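Local coordinates for protein tumor necrosis factor receptor superfamily member 11B (PDB 4E4D) that acts as a decoy receptor that captures the cytokine RANKL and so neutralises its drive to osteoclast formation, at residues C23-Y28 and D51-S56; V42-H47 and D57-C62; K67-V72 and E85-R90; K99-P104 and T119-C124. All blocks are in the same frame, centred on the assembly; numbering follows the deposited sequence.

Contact 1 of 4, residues C23-Y28 and D51-S56; sequences CAPGTY and DSWHTS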
loop_
_atom_site.group_PDB
_atom_site.type_symbol
_atom_site.label_atom_id
_atom_site.label_comp_id
_atom_site.label_asym_id
_atom_site.label_seq_id
_atom_site.Cartn_x
_atom_site.Cartn_y
_atom_site.Cartn_z
ATOM N N CYS B 23 -5.492 36.460 10.695
ATOM C CA CYS B 23 -4.375 36.862 9.852
ATOM C C CYS B 23 -4.806 36.948 8.394
ATOM O O CYS B 23 -5.497 36.067 7.887
ATOM C CB CYS B 23 -3.205 35.887 10.002
ATOM S SG CYS B 23 -2.255 36.118 11.523
ATOM N N ALA B 24 -4.399 38.024 7.731
ATOM C CA ALA B 24 -4.761 38.250 6.339
ATOM C C ALA B 24 -3.990 37.304 5.428
ATOM O O ALA B 24 -2.988 36.719 5.838
ATOM C CB ALA B 24 -4.480 39.694 5.956
ATOM N N PRO B 25 -4.460 37.147 4.182
ATOM C CA PRO B 25 -3.723 36.337 3.210
ATOM C C PRO B 25 -2.313 36.876 3.008
ATOM O O PRO B 25 -2.107 38.089 3.060
ATOM C CB PRO B 25 -4.548 36.491 1.930
ATOM C CG PRO B 25 -5.914 36.858 2.394
ATOM C CD PRO B 25 -5.710 37.684 3.621
ATOM N N GLY B 26 -1.356 35.983 2.784
ATOM C CA GLY B 26 0.033 36.373 2.637
ATOM C C GLY B 26 0.799 36.325 3.944
ATOM O O GLY B 26 2.006 36.557 3.966
ATOM N N THR B 27 0.101 36.026 5.035
ATOM C CA THR B 27 0.732 35.972 6.350
ATOM C C THR B 27 0.251 34.761 7.138
ATOM O O THR B 27 -0.748 34.135 6.782
ATOM C CB THR B 27 0.423 37.238 7.179
ATOM O OG1 THR B 27 -0.951 37.226 7.586
ATOM C CG2 THR B 27 0.699 38.496 6.371
ATOM N N TYR B 28 0.970 34.438 8.208
ATOM C CA TYR B 28 0.564 33.375 9.119
ATOM C C TYR B 28 0.570 33.901 10.549
ATOM O O TYR B 28 1.265 34.866 10.860
ATOM C CB TYR B 28 1.501 32.170 9.000
ATOM C CG TYR B 28 2.906 32.434 9.493
ATOM C CD1 TYR B 28 3.250 32.204 10.820
ATOM C CD2 TYR B 28 3.887 32.914 8.635
ATOM C CE1 TYR B 28 4.533 32.445 11.278
ATOM C CE2 TYR B 28 5.173 33.157 9.085
ATOM C CZ TYR B 28 5.489 32.922 10.406
ATOM O OH TYR B 28 6.766 33.162 10.858
ATOM N N ASP B 51 -4.374 32.052 1.234
ATOM C CA ASP B 51 -5.327 32.651 0.302
ATOM C C ASP B 51 -6.672 32.997 0.939
ATOM O O ASP B 51 -7.688 33.067 0.249
ATOM C CB ASP B 51 -5.553 31.707 -0.881
ATOM C CG ASP B 51 -6.007 30.327 -0.446
ATOM O OD1 ASP B 51 -6.552 30.203 0.671
ATOM O OD2 ASP B 51 -5.818 29.365 -1.222
ATOM N N SER B 52 -6.678 33.214 2.250
ATOM C CA SER B 52 -7.903 33.582 2.953
ATOM C C SER B 52 -7.607 33.982 4.392
ATOM O O SER B 52 -6.497 33.788 4.882
ATOM C CB SER B 52 -8.895 32.418 2.940
ATOM O OG SER B 52 -8.378 31.301 3.642
ATOM N N TRP B 53 -8.608 34.544 5.062
ATOM C CA TRP B 53 -8.489 34.870 6.478
ATOM C C TRP B 53 -8.543 33.579 7.282
ATOM O O TRP B 53 -9.461 32.776 7.120
ATOM C CB TRP B 53 -9.605 35.823 6.904
ATOM C CG TRP B 53 -9.580 37.123 6.161
ATOM C CD1 TRP B 53 -10.217 37.408 4.988
ATOM C CD2 TRP B 53 -8.876 38.314 6.536
ATOM N NE1 TRP B 53 -9.956 38.704 4.611
ATOM C CE2 TRP B 53 -9.136 39.281 5.544
ATOM C CE3 TRP B 53 -8.055 38.658 7.614
ATOM C CZ2 TRP B 53 -8.603 40.568 5.598
ATOM C CZ3 TRP B 53 -7.527 39.935 7.665
ATOM C CH2 TRP B 53 -7.803 40.874 6.664
ATOM N N HIS B 54 -7.556 33.382 8.147
ATOM C CA HIS B 54 -7.370 32.095 8.801
ATOM C C HIS B 54 -6.817 32.252 10.211
ATOM O O HIS B 54 -6.596 33.366 10.685
ATOM C CB HIS B 54 -6.402 31.252 7.976
ATOM C CG HIS B 54 -5.036 31.851 7.867
ATOM N ND1 HIS B 54 -3.911 31.231 8.364
ATOM C CD2 HIS B 54 -4.615 33.026 7.340
ATOM C CE1 HIS B 54 -2.854 31.991 8.138
ATOM N NE2 HIS B 54 -3.255 33.086 7.518
ATOM N N THR B 55 -6.591 31.120 10.871
ATOM C CA THR B 55 -6.019 31.102 12.212
ATOM C C THR B 55 -4.773 30.216 12.279
ATOM O O THR B 55 -4.093 30.170 13.303
ATOM C CB THR B 55 -7.056 30.598 13.238
ATOM O OG1 THR B 55 -8.263 31.359 13.110
ATOM C CG2 THR B 55 -6.535 30.733 14.661
ATOM N N SER B 56 -4.471 29.520 11.187
ATOM C CA SER B 56 -3.318 28.622 11.155
ATOM C C SER B 56 -2.029 29.350 11.509
ATOM O O SER B 56 -1.823 30.499 11.120
ATOM C CB SER B 56 -3.174 27.968 9.778
ATOM O OG SER B 56 -2.071 27.078 9.752
#
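Two rings of the 51-56 loop, Trp53 and His54, take hold of the turn 23-28 in different ways: the indole lies flat against it, and the imidazole works through its edge. Trp53 has CG anti to its carbonyl carbon, and Ala24 and Pro25 sit over the same face of the ring. Ala24 CA makes a CH-pi contact 3.8 Å from the centroid of the six-membered ring of Trp53, with Ala24 CB 3.5 Å from Trp53 CZ3. Pro25 CD lies farther along, 4.2 Å from Trp53 CE2. The His54 ring holds the crowded position between backbone N and carbonyl carbon (chi1 63°), which brings its edge up to the strand entry at Thr27. There His54 NE2 donates to Thr27 O at 2.8 Å, the acceptor close to the ring plane but the donor above the carbonyl plane. Cys23 CB approaches the same nitrogen, and Tyr28 CA stands at the ring edge. The backbones join in a single antiparallel bridge: Cys23 N donates to His54 O at 3.3 Å, and His54 N returns a weak bond to Cys23 O. Ala24 to Thr27 form a type II turn, closed by Thr27 N and OG1, which both donate to Ala24 O. An alanine at His54 would remove the imidazole and its bond to Thr27 O, and would probably loosen the turn against the loop. Residues 23-28 belong to the first cysteine-rich repeat, where Cys23 is bonded to Cys41, and 51-56 to the second, so the contact spans a junction characteristic of the elongated, end-to-end repeats of TNF receptors.

Contact 2 of 4, residues V42-H47 and D57-C62; sequences VPCPDH and DECVYC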
loop_
_atom_site.group_PDB
_atom_site.type_symbol
_atom_site.label_atom_id
_atom_site.label_comp_id
_atom_site.label_asym_id
_atom_site.label_seq_id
_atom_site.Cartn_x
_atom_site.Cartn_y
_atom_site.Cartn_z
ATOM N N VAL B 42 2.758 37.438 10.465
ATOM C CA VAL B 42 4.032 37.558 9.771
ATOM C C VAL B 42 3.902 37.045 8.342
ATOM O O VAL B 42 3.278 36.011 8.110
ATOM C CB VAL B 42 5.123 36.757 10.505
ATOM C CG1 VAL B 42 6.434 36.780 9.731
ATOM C CG2 VAL B 42 5.318 37.307 11.908
ATOM N N PRO B 43 4.488 37.767 7.374
ATOM C CA PRO B 43 4.407 37.336 5.975
ATOM C C PRO B 43 4.869 35.894 5.777
ATOM O O PRO B 43 5.789 35.445 6.462
ATOM C CB PRO B 43 5.343 38.312 5.245
ATOM C CG PRO B 43 6.158 38.969 6.319
ATOM C CD PRO B 43 5.277 39.002 7.518
ATOM N N CYS B 44 4.228 35.183 4.853
ATOM C CA CYS B 44 4.578 33.795 4.573
ATOM C C CYS B 44 6.025 33.690 4.112
ATOM O O CYS B 44 6.487 34.510 3.321
ATOM C CB CYS B 44 3.662 33.219 3.490
ATOM S SG CYS B 44 1.963 32.915 4.018
ATOM N N PRO B 45 6.747 32.674 4.604
ATOM C CA PRO B 45 8.116 32.454 4.128
ATOM C C PRO B 45 8.123 32.062 2.654
ATOM O O PRO B 45 7.064 31.802 2.084
ATOM C CB PRO B 45 8.611 31.297 5.001
ATOM C CG PRO B 45 7.378 30.594 5.440
ATOM C CD PRO B 45 6.328 31.652 5.578
ATOM N N ASP B 46 9.304 32.023 2.048
ATOM C CA ASP B 46 9.424 31.697 0.633
ATOM C C ASP B 46 8.861 30.307 0.345
ATOM O O ASP B 46 8.964 29.401 1.173
ATOM C CB ASP B 46 10.889 31.777 0.199
ATOM C CG ASP B 46 11.053 31.761 -1.307
ATOM O OD1 ASP B 46 10.112 32.178 -2.016
ATOM O OD2 ASP B 46 12.127 31.336 -1.783
ATOM N N HIS B 47 8.258 30.155 -0.831
ATOM C CA HIS B 47 7.694 28.878 -1.267
ATOM C C HIS B 47 6.509 28.442 -0.407
ATOM O O HIS B 47 6.324 27.255 -0.145
ATOM C CB HIS B 47 8.770 27.790 -1.274
ATOM C CG HIS B 47 9.967 28.132 -2.105
ATOM N ND1 HIS B 47 11.225 28.297 -1.566
ATOM C CD2 HIS B 47 10.094 28.353 -3.435
ATOM C CE1 HIS B 47 12.078 28.597 -2.530
ATOM N NE2 HIS B 47 11.416 28.639 -3.674
ATOM N N ASP B 57 -1.160 28.668 12.247
ATOM C CA ASP B 57 0.124 29.235 12.635
ATOM C C ASP B 57 1.213 28.857 11.634
ATOM O O ASP B 57 2.400 29.023 11.907
ATOM C CB ASP B 57 0.518 28.758 14.034
ATOM C CG ASP B 57 0.746 27.260 14.096
ATOM O OD1 ASP B 57 0.080 26.522 13.338
ATOM O OD2 ASP B 57 1.593 26.819 14.903
ATOM N N GLU B 58 0.805 28.347 10.477
ATOM C CA GLU B 58 1.758 27.956 9.447
ATOM C C GLU B 58 1.159 28.145 8.057
ATOM O O GLU B 58 -0.025 27.887 7.843
ATOM C CB GLU B 58 2.182 26.502 9.653
ATOM C CG GLU B 58 3.449 26.117 8.910
ATOM C CD GLU B 58 4.115 24.887 9.494
ATOM O OE1 GLU B 58 5.189 24.497 8.988
ATOM O OE2 GLU B 58 3.569 24.312 10.461
ATOM N N CYS B 59 1.979 28.604 7.118
ATOM C CA CYS B 59 1.532 28.819 5.745
ATOM C C CYS B 59 1.428 27.503 4.978
ATOM O O CYS B 59 2.015 26.494 5.370
ATOM C CB CYS B 59 2.481 29.770 5.012
ATOM S SG CYS B 59 2.295 31.513 5.458
ATOM N N VAL B 60 0.679 27.526 3.882
ATOM C CA VAL B 60 0.489 26.344 3.051
ATOM C C VAL B 60 1.585 26.252 1.996
ATOM O O VAL B 60 1.866 27.220 1.292
ATOM C CB VAL B 60 -0.882 26.370 2.350
ATOM C CG1 VAL B 60 -1.100 25.091 1.559
ATOM C CG2 VAL B 60 -1.995 26.565 3.369
ATOM N N TYR B 61 2.195 25.078 1.890
ATOM C CA TYR B 61 3.296 24.861 0.959
ATOM C C TYR B 61 2.819 24.899 -0.488
ATOM O O TYR B 61 1.770 24.347 -0.821
ATOM C CB TYR B 61 3.962 23.517 1.252
ATOM C CG TYR B 61 5.234 23.268 0.477
ATOM C CD1 TYR B 61 6.304 24.145 0.563
ATOM C CD2 TYR B 61 5.374 22.143 -0.323
ATOM C CE1 TYR B 61 7.472 23.918 -0.136
ATOM C CE2 TYR B 61 6.539 21.906 -1.025
ATOM C CZ TYR B 61 7.584 22.795 -0.927
ATOM O OH TYR B 61 8.746 22.563 -1.624
ATOM N N CYS B 62 3.592 25.557 -1.345
ATOM C CA CYS B 62 3.278 25.610 -2.766
ATOM C C CYS B 62 3.589 24.271 -3.417
ATOM O O CYS B 62 4.739 23.833 -3.449
ATOM C CB CYS B 62 4.062 26.729 -3.450
ATOM S SG CYS B 62 3.537 28.384 -2.951
#
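Segments 42-47 and 57-62 are joined by the disulfide that opens the second cysteine-rich repeat, the 1-2 bond of what the TNF-receptor family calls an A1 module. The touching parts, Cys44 to His47 and Cys59 to Cys62, run in nearly the same direction, 22° apart, with Cys44 facing Cys59 at one end and His47 facing Cys62 at the other. Starting from Cys59 CB, the first atom met across the gap is Cys44 SG, 3.3 Å away. One bond on, Cys59 SG is joined to Cys44 SG at 2.0 Å, and a chi3 of -84° gives the bridge a left-handed twist. Both sulfurs lie anti to their own carbonyl carbon, so the two halves are set alike. The Cys59 sulfur also meets the ring of Pro45, with CD 4.0 Å away, while outside the pair Tyr28 and Thr50 pack against this cysteine. At the far end Tyr61 has CG anti to its backbone N, and its ring turns back to the His47 backbone, Tyr61 CD1 lying 3.2 Å from His47 O. His47 and Tyr61 also pack against a chain of another protein. Cys62 belongs to the next disulfide, with Cys76. Its amide completes the contact: Cys62 N donates a weak but almost straight bond (177°) to His47 O, 3.4 Å away.

Contact 3 of 4, residues K67-V72 and E85-R90; sequences KELQSV and ECEEGR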
loop_
_atom_site.group_PDB
_atom_site.type_symbol
_atom_site.label_atom_id
_atom_site.label_comp_id
_atom_site.label_asym_id
_atom_site.label_seq_id
_atom_site.Cartn_x
_atom_site.Cartn_y
_atom_site.Cartn_z
ATOM N N LYS B 67 3.878 18.999 -14.013
ATOM C CA LYS B 67 4.212 17.750 -14.693
ATOM C C LYS B 67 4.957 17.993 -16.010
ATOM O O LYS B 67 5.299 19.127 -16.341
ATOM C CB LYS B 67 2.944 16.925 -14.939
ATOM C CG LYS B 67 2.367 16.273 -13.688
ATOM C CD LYS B 67 1.568 17.255 -12.850
ATOM C CE LYS B 67 0.871 16.560 -11.692
ATOM N NZ LYS B 67 1.835 16.030 -10.686
ATOM N N GLU B 68 5.197 16.917 -16.756
ATOM C CA GLU B 68 6.034 16.962 -17.956
ATOM C C GLU B 68 5.491 17.893 -19.036
ATOM O O GLU B 68 6.197 18.785 -19.508
ATOM C CB GLU B 68 6.199 15.557 -18.543
ATOM C CG GLU B 68 6.984 14.592 -17.665
ATOM C CD GLU B 68 6.177 14.072 -16.491
ATOM O OE1 GLU B 68 4.979 13.770 -16.676
ATOM O OE2 GLU B 68 6.740 13.970 -15.382
ATOM N N LEU B 69 4.243 17.672 -19.437
ATOM C CA LEU B 69 3.646 18.451 -20.515
ATOM C C LEU B 69 2.776 19.574 -19.965
ATOM O O LEU B 69 1.713 19.873 -20.509
ATOM C CB LEU B 69 2.816 17.548 -21.429
ATOM C CG LEU B 69 3.534 16.311 -21.973
ATOM C CD1 LEU B 69 2.691 15.642 -23.045
ATOM C CD2 LEU B 69 4.910 16.670 -22.514
ATOM N N GLN B 70 3.235 20.192 -18.881
ATOM C CA GLN B 70 2.512 21.298 -18.267
ATOM C C GLN B 70 3.344 22.572 -18.276
ATOM O O GLN B 70 4.571 22.528 -18.348
ATOM C CB GLN B 70 2.122 20.954 -16.828
ATOM C CG GLN B 70 0.909 20.050 -16.710
ATOM C CD GLN B 70 0.404 19.938 -15.284
ATOM O OE1 GLN B 70 1.184 19.973 -14.332
ATOM N NE2 GLN B 70 -0.907 19.811 -15.130
ATOM N N SER B 71 2.659 23.707 -18.207
ATOM C CA SER B 71 3.314 25.000 -18.092
ATOM C C SER B 71 2.849 25.679 -16.813
ATOM O O SER B 71 1.805 25.331 -16.262
ATOM C CB SER B 71 2.972 25.880 -19.293
ATOM O OG SER B 71 1.601 26.232 -19.285
ATOM N N VAL B 72 3.626 26.645 -16.341
ATOM C CA VAL B 72 3.236 27.431 -15.178
ATOM C C VAL B 72 2.395 28.623 -15.622
ATOM O O VAL B 72 2.927 29.611 -16.126
ATOM C CB VAL B 72 4.465 27.943 -14.404
ATOM C CG1 VAL B 72 4.032 28.800 -13.221
ATOM C CG2 VAL B 72 5.324 26.779 -13.936
ATOM N N GLU B 85 -0.875 24.182 -15.976
ATOM C CA GLU B 85 -1.826 23.908 -17.047
ATOM C C GLU B 85 -1.183 23.012 -18.101
ATOM O O GLU B 85 -0.002 23.158 -18.409
ATOM C CB GLU B 85 -2.289 25.217 -17.687
ATOM C CG GLU B 85 -3.349 25.046 -18.763
ATOM C CD GLU B 85 -3.704 26.358 -19.443
ATOM O OE1 GLU B 85 -3.086 27.389 -19.105
ATOM O OE2 GLU B 85 -4.599 26.357 -20.315
ATOM N N CYS B 86 -1.964 22.090 -18.654
ATOM C CA CYS B 86 -1.456 21.162 -19.660
ATOM C C CYS B 86 -1.362 21.816 -21.033
ATOM O O CYS B 86 -2.022 22.818 -21.305
ATOM C CB CYS B 86 -2.346 19.921 -19.743
ATOM S SG CYS B 86 -2.134 18.752 -18.376
ATOM N N GLU B 87 -0.536 21.232 -21.896
ATOM C CA GLU B 87 -0.364 21.726 -23.256
ATOM C C GLU B 87 -1.686 21.748 -24.004
ATOM O O GLU B 87 -2.704 21.268 -23.506
ATOM C CB GLU B 87 0.623 20.847 -24.024
ATOM C CG GLU B 87 2.060 20.968 -23.563
ATOM C CD GLU B 87 2.979 19.998 -24.280
ATOM O OE1 GLU B 87 2.484 19.236 -25.139
ATOM O OE2 GLU B 87 4.193 19.995 -23.982
ATOM N N GLU B 88 -1.658 22.299 -25.211
ATOM C CA GLU B 88 -2.840 22.357 -26.053
ATOM C C GLU B 88 -3.127 20.969 -26.611
ATOM O O GLU B 88 -2.229 20.292 -27.111
ATOM C CB GLU B 88 -2.638 23.361 -27.190
ATOM C CG GLU B 88 -2.658 24.821 -26.743
ATOM C CD GLU B 88 -1.640 25.127 -25.653
ATOM O OE1 GLU B 88 -0.659 24.364 -25.513
ATOM O OE2 GLU B 88 -1.823 26.131 -24.932
ATOM N N GLY B 89 -4.381 20.542 -26.506
ATOM C CA GLY B 89 -4.784 19.237 -26.991
ATOM C C GLY B 89 -4.683 18.155 -25.932
ATOM O O GLY B 89 -4.843 16.972 -26.233
ATOM N N ARG B 90 -4.422 18.555 -24.692
ATOM C CA ARG B 90 -4.291 17.603 -23.594
ATOM C C ARG B 90 -5.085 18.048 -22.370
ATOM O O ARG B 90 -5.494 19.204 -22.267
ATOM C CB ARG B 90 -2.820 17.426 -23.215
ATOM C CG ARG B 90 -1.962 16.855 -24.325
ATOM C CD ARG B 90 -0.513 16.714 -23.896
ATOM N NE ARG B 90 0.302 16.110 -24.946
ATOM C CZ ARG B 90 0.411 14.800 -25.158
ATOM N NH1 ARG B 90 -0.242 13.934 -24.394
ATOM N NH2 ARG B 90 1.177 14.354 -26.144
#
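The open end of the antiparallel hairpin formed by strands 70-74 and 83-86 lies here, where the second cysteine-rich repeat passes into the third. Ser71 and Glu85 make a hydrogen-bonded pair: Ser71 N donates to Glu85 O at 2.7 Å, and Glu85 N to Ser71 O at 2.9 Å. Next to them, Gln70 and Cys86 form a non-hydrogen-bonded pair, their side chains on one face, and Gln70 NE2 comes 3.6 Å from Cys86 SG. The other end of that amide, Gln70 OE1, accepts the Lys67 N-H on a lone pair, which braces the type I turn from Lys67 to Gln70. Beyond the pair, Glu87 N donates to Leu69 O at 3.0 Å, nearly along the C=O axis. The extended chain of Glu87 crosses Leu69 obliquely, its OE2 3.7 Å from Leu69 CD2. Arg90 stands next to Glu87, and Leu69 CD1 lies over one face of its guanidinium, offset toward the rim. Glu87 OE1 faces Arg90 NE at 3.8 Å, a long salt bridge. An alanine at Glu87 would remove this pairing and the packing on Leu69, and would probably leave Arg90 a little less firmly held. The guanidinium has stronger partners elsewhere, NH1 reaching Cys97 O and NH2 an acidic side chain of a chain of another protein. Strands 90-93 and 96-99 adjoin the hairpin: Gln70 and Cys86 touch Leu92, Leu69 and Gln70 touch Cys97, and a disulfide ties Cys86 to Cys97.

Contact 4 of 4, residues K99-P104 and T119-C124; sequences KHRSCP and TVCKKC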
loop_
_atom_site.group_PDB
_atom_site.type_symbol
_atom_site.label_atom_id
_atom_site.label_comp_id
_atom_site.label_asym_id
_atom_site.label_seq_id
_atom_site.Cartn_x
_atom_site.Cartn_y
_atom_site.Cartn_z
ATOM N N LYS B 99 -3.874 12.984 -24.172
ATOM C CA LYS B 99 -4.508 13.619 -25.319
ATOM C C LYS B 99 -6.019 13.469 -25.220
ATOM O O LYS B 99 -6.516 12.523 -24.606
ATOM C CB LYS B 99 -4.021 12.983 -26.620
ATOM C CG LYS B 99 -2.521 13.058 -26.842
ATOM C CD LYS B 99 -2.142 12.374 -28.147
ATOM C CE LYS B 99 -0.640 12.352 -28.366
ATOM N NZ LYS B 99 -0.284 11.667 -29.644
ATOM N N HIS B 100 -6.749 14.397 -25.827
ATOM C CA HIS B 100 -8.205 14.329 -25.833
ATOM C C HIS B 100 -8.683 13.140 -26.661
ATOM O O HIS B 100 -8.072 12.786 -27.669
ATOM C CB HIS B 100 -8.803 15.622 -26.386
ATOM C CG HIS B 100 -8.525 16.825 -25.540
ATOM N ND1 HIS B 100 -7.689 17.843 -25.945
ATOM C CD2 HIS B 100 -8.971 17.172 -24.309
ATOM C CE1 HIS B 100 -7.634 18.767 -25.001
ATOM N NE2 HIS B 100 -8.402 18.383 -23.998
ATOM N N ARG B 101 -9.781 12.528 -26.227
ATOM C CA ARG B 101 -10.337 11.361 -26.902
ATOM C C ARG B 101 -10.528 11.634 -28.389
ATOM O O ARG B 101 -10.778 12.770 -28.793
ATOM C CB ARG B 101 -11.677 10.976 -26.271
ATOM C CG ARG B 101 -12.300 9.715 -26.850
ATOM C CD ARG B 101 -13.664 9.422 -26.238
ATOM N NE ARG B 101 -13.595 9.225 -24.791
ATOM C CZ ARG B 101 -13.770 10.180 -23.881
ATOM N NH1 ARG B 101 -14.030 11.431 -24.244
ATOM N NH2 ARG B 101 -13.687 9.884 -22.592
ATOM N N SER B 102 -10.409 10.585 -29.197
ATOM C CA SER B 102 -10.598 10.696 -30.639
ATOM C C SER B 102 -11.803 9.877 -31.087
ATOM O O SER B 102 -11.779 8.648 -31.044
ATOM C CB SER B 102 -9.343 10.226 -31.377
ATOM O OG SER B 102 -8.218 11.006 -31.014
ATOM N N CYS B 103 -12.854 10.566 -31.517
ATOM C CA CYS B 103 -14.073 9.906 -31.966
ATOM C C CYS B 103 -13.785 8.964 -33.133
ATOM O O CYS B 103 -13.173 9.369 -34.121
ATOM C CB CYS B 103 -15.116 10.944 -32.388
ATOM S SG CYS B 103 -15.666 12.034 -31.053
ATOM N N PRO B 104 -14.232 7.702 -33.025
ATOM C CA PRO B 104 -14.007 6.707 -34.080
ATOM C C PRO B 104 -14.832 6.993 -35.331
ATOM O O PRO B 104 -15.643 7.919 -35.326
ATOM C CB PRO B 104 -14.471 5.401 -33.429
ATOM C CG PRO B 104 -15.484 5.823 -32.429
ATOM C CD PRO B 104 -15.010 7.147 -31.903
ATOM N N THR B 119 -12.605 15.523 -24.040
ATOM C CA THR B 119 -13.604 15.830 -25.058
ATOM C C THR B 119 -14.784 14.868 -24.987
ATOM O O THR B 119 -14.610 13.671 -24.755
ATOM C CB THR B 119 -13.005 15.771 -26.476
ATOM O OG1 THR B 119 -12.311 14.530 -26.656
ATOM C CG2 THR B 119 -12.043 16.926 -26.699
ATOM N N VAL B 120 -15.984 15.402 -25.190
ATOM C CA VAL B 120 -17.198 14.594 -25.184
ATOM C C VAL B 120 -17.641 14.300 -26.611
ATOM O O VAL B 120 -17.856 15.216 -27.405
ATOM C CB VAL B 120 -18.343 15.311 -24.445
ATOM C CG1 VAL B 120 -19.589 14.438 -24.421
ATOM C CG2 VAL B 120 -17.916 15.680 -23.031
ATOM N N CYS B 121 -17.773 13.017 -26.933
ATOM C CA CYS B 121 -18.212 12.602 -28.260
ATOM C C CYS B 121 -19.673 12.173 -28.228
ATOM O O CYS B 121 -20.253 11.988 -27.158
ATOM C CB CYS B 121 -17.343 11.454 -28.776
ATOM S SG CYS B 121 -15.604 11.888 -29.027
ATOM N N LYS B 122 -20.262 12.018 -29.408
ATOM C CA LYS B 122 -21.656 11.612 -29.522
ATOM C C LYS B 122 -21.983 11.258 -30.968
ATOM O O LYS B 122 -21.440 11.853 -31.898
ATOM C CB LYS B 122 -22.577 12.733 -29.037
ATOM C CG LYS B 122 -24.057 12.408 -29.145
ATOM C CD LYS B 122 -24.919 13.570 -28.676
ATOM C CE LYS B 122 -26.401 13.249 -28.787
ATOM N NZ LYS B 122 -26.831 13.019 -30.195
ATOM N N LYS B 123 -22.872 10.286 -31.150
ATOM C CA LYS B 123 -23.265 9.857 -32.486
ATOM C C LYS B 123 -24.051 10.954 -33.198
ATOM O O LYS B 123 -24.780 11.719 -32.567
ATOM C CB LYS B 123 -24.097 8.577 -32.414
ATOM C CG LYS B 123 -23.340 7.377 -31.861
ATOM C CD LYS B 123 -24.198 6.118 -31.854
ATOM C CE LYS B 123 -24.589 5.679 -33.261
ATOM N NZ LYS B 123 -23.413 5.301 -34.096
ATOM N N CYS B 124 -23.897 11.021 -34.516
ATOM C CA CYS B 124 -24.552 12.048 -35.316
ATOM C C CYS B 124 -26.015 11.693 -35.556
ATOM O O CYS B 124 -26.379 10.518 -35.554
ATOM C CB CYS B 124 -23.835 12.205 -36.658
ATOM S SG CYS B 124 -22.032 12.292 -36.542
#
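Thr119 leads the second segment and meets two residues of the first with its two branches. Its CG2 is anti to its own carbonyl carbon and reaches His100, whose side chain crosses it at about a right angle, with His100 CB 3.5 Å from Thr119 CG2. Its hydroxyl takes the crowded position between backbone N and carbonyl carbon (chi1 51°), from which Thr119 OG1 donates a weak bond to Arg101 O at 3.2 Å. Arg101 CB also packs against Thr119 OG1. Val120 points away from the first segment and touches Gln111 of strand 107-111. Cys121 then turns inward, SG anti to its carbonyl carbon, and its SG is bonded to Cys103 SG at 2.0 Å with a chi3 of -103°. Arg101 CD lies 4.2 Å from Cys121 SG, at the bend of the arginine chain at chi3. Farther on, Cys124, which opens the fourth repeat, is bonded to Cys139. The Cys103-Cys121 bridge is the second of the disulfides seen in the third cysteine-rich repeat, and it ties the loop after strand 96-99 to strand 120-123, which pairs antiparallel with strand 107-111, whose Val109 packs on both Cys103 and Cys121.

How the contacts relate
From the N terminus, contact 1 sets the turn at 23-28 against the loop 51-56, and contact 2 opens at 42-47, inside the span that contact 1 closes, and ends beyond it at 57-62. The two therefore cross, and they touch through strands 27-31 and 40-43, with Tyr28 N probably bonded to Val42 O; contact 1 joins the first repeat to the second, and contact 2 closes the start of the second. Contact 3 follows in series, closing the hairpin that hands the second repeat to the third. Contact 4 comes last, closing the loop of the third repeat that carries strand 107-111, and meets contact 3 where Gly89 adjoins His100. Contacts 1 and 4 lie about 44 Å apart, centre to centre.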